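Local coordinates for protein discoidin-2 (Dictyostelium discoideum, PDB 2VM9) that binds galactose and N-acetylgalactosamine as a trimeric calcium-containing lectin, and may take part in spore formation and spore coat assembly, at residues 40-43 with 44-47. Residues are numbered along the deposited sequence; the frame is centred on the assembly and turned at random.
Sequences SKDA and SRFD. With CA (calcium ion), chain B.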
loop_
_atom_site.group_PDB
_atom_site.type_symbol
_atom_site.label_atom_id
_atom_site.label_comp_id
_atom_site.label_asym_id
_atom_site.label_seq_id
_atom_site.Cartn_x
_atom_site.Cartn_y
_atom_site.Cartn_z
ATOM N N SER A 40 -23.641 -25.328 -8.162
ATOM C CA SER A 40 -24.751 -26.260 -7.993
ATOM C C SER A 40 -24.523 -27.540 -8.794
ATOM O O SER A 40 -24.018 -27.499 -9.930
ATOM C CB SER A 40 -26.078 -25.624 -8.392
ATOM O OG SER A 40 -27.119 -26.570 -8.206
ATOM N N LYS A 41 -24.899 -28.668 -8.194
ATOM C CA LYS A 41 -24.897 -29.930 -8.935
ATOM C C LYS A 41 -26.181 -30.178 -9.729
ATOM O O LYS A 41 -26.262 -31.163 -10.476
ATOM C CB LYS A 41 -24.548 -31.100 -8.008
ATOM C CG LYS A 41 -23.189 -30.944 -7.324
ATOM C CD LYS A 41 -22.047 -31.094 -8.308
ATOM C CE LYS A 41 -21.570 -29.765 -8.887
ATOM N NZ LYS A 41 -20.358 -29.316 -8.159
ATOM N N ASP A 42 -27.140 -29.260 -9.622
ATOM C CA ASP A 42 -28.386 -29.331 -10.346
ATOM C C ASP A 42 -28.103 -29.368 -11.847
ATOM O O ASP A 42 -27.684 -28.373 -12.441
ATOM C CB ASP A 42 -29.261 -28.134 -9.988
ATOM C CG ASP A 42 -30.657 -28.228 -10.561
ATOM O OD1 ASP A 42 -30.901 -29.060 -11.474
ATOM O OD2 ASP A 42 -31.514 -27.459 -10.082
ATOM N N ALA A 43 -28.334 -30.524 -12.466
ATOM C CA ALA A 43 -28.037 -30.672 -13.892
ATOM C C ALA A 43 -29.052 -29.966 -14.807
ATOM O O ALA A 43 -28.843 -29.861 -16.035
ATOM C CB ALA A 43 -27.906 -32.153 -14.244
ATOM N N SER A 44 -30.118 -29.437 -14.220
ATOM C CA SER A 44 -31.203 -28.809 -14.979
ATOM C C SER A 44 -31.015 -27.324 -15.295
ATOM O O SER A 44 -31.844 -26.707 -15.975
ATOM C CB SER A 44 -32.544 -29.007 -14.274
ATOM O OG SER A 44 -32.760 -28.069 -13.229
ATOM N N ARG A 45 -29.940 -26.738 -14.781
ATOM C CA ARG A 45 -29.673 -25.332 -15.027
ATOM C C ARG A 45 -28.167 -25.119 -15.012
ATOM O O ARG A 45 -27.439 -25.859 -14.352
ATOM C CB ARG A 45 -30.350 -24.441 -13.968
ATOM C CG ARG A 45 -29.839 -24.645 -12.525
ATOM C CD ARG A 45 -30.585 -23.707 -11.529
ATOM N NE ARG A 45 -30.278 -24.091 -10.153
ATOM C CZ ARG A 45 -29.285 -23.557 -9.435
ATOM N NH1 ARG A 45 -28.522 -22.611 -9.966
ATOM N NH2 ARG A 45 -29.058 -23.976 -8.192
ATOM N N PHE A 46 -27.717 -24.111 -15.744
ATOM C CA PHE A 46 -26.297 -23.807 -15.843
ATOM C C PHE A 46 -26.018 -22.534 -15.047
ATOM O O PHE A 46 -26.497 -21.457 -15.397
ATOM C CB PHE A 46 -25.913 -23.612 -17.308
ATOM C CG PHE A 46 -24.446 -23.434 -17.521
ATOM C CD1 PHE A 46 -23.574 -24.460 -17.200
ATOM C CD2 PHE A 46 -23.935 -22.233 -18.019
ATOM C CE1 PHE A 46 -22.205 -24.314 -17.363
ATOM C CE2 PHE A 46 -22.559 -22.085 -18.191
ATOM C CZ PHE A 46 -21.704 -23.117 -17.873
ATOM N N ASP A 47 -25.255 -22.678 -13.970
ATOM C CA ASP A 47 -24.916 -21.544 -13.122
ATOM C C ASP A 47 -23.469 -21.063 -13.348
ATOM O O ASP A 47 -22.952 -20.224 -12.592
ATOM C CB ASP A 47 -25.176 -21.846 -11.646
ATOM C CG ASP A 47 -24.472 -23.121 -11.136
ATOM O OD1 ASP A 47 -23.992 -23.931 -11.957
ATOM O OD2 ASP A 47 -24.443 -23.316 -9.896
HETATM CA CA CA B . -23.232 -26.285 -11.900
HETATM O O HOH W 1 -31.099 -26.249 -7.691
HETATM O O HOH W 2 -26.007 -26.313 -12.006
HETATM O O HOH W 3 -21.414 -27.691 -11.733
HETATM O O HOH W 4 -22.592 -25.621 -14.143
HETATM O O HOH W 5 -23.884 -28.109 -13.477
#
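A chi1 of -172° swings the D42 carboxylate away from its own N and toward S44 and R45, while CG of D47, tucked between its own N and carbonyl carbon (chi1 54°), brings the second carboxylate to S40 and the metal, across a calcium-binding loop of the discoidin (F5/8 type C) beta-sandwich domain. The loop, lying between strands 17-20 and 52-53, reverses through a type I turn from D42 to R45. Aspartate suits the first position of that turn because its short side chain can reach forward to the N-H two residues on, an Asx turn: OD1 of D42 accepts from N of S44 at 2.9 Å and from OG of S44 at 2.7 Å, both donors approaching from one face of the carboxylate plane. The other oxygen, OD2, makes a long salt bridge of 3.6 Å to NE of R45. Here the arginine, extended from CG to NE, crosses the aspartate at about a right angle, the two flat groups 85° apart, and a water lying at the guanidinium edge links OD2 to NH2 of R45. Arginine is long enough to serve D42 while its NH1 bonds OG of S55 of the second subunit, so the loop also serves the trimer interface. The short hydroxyl of S40 makes an ST turn, OG accepting from N of D42 at 3.0 Å. N39 and four waters complete the calcium shell, and one of those waters also donates to O of D42, tying the turn to the site. The calcium lies 2.4 Å from O of S40 and 2.5 Å from OD1 of D47; aspartate's second oxygen, OD2, bonds OG of S55 of the second subunit and uses its syn lone pair to take the N-H of S40 at 2.8 Å.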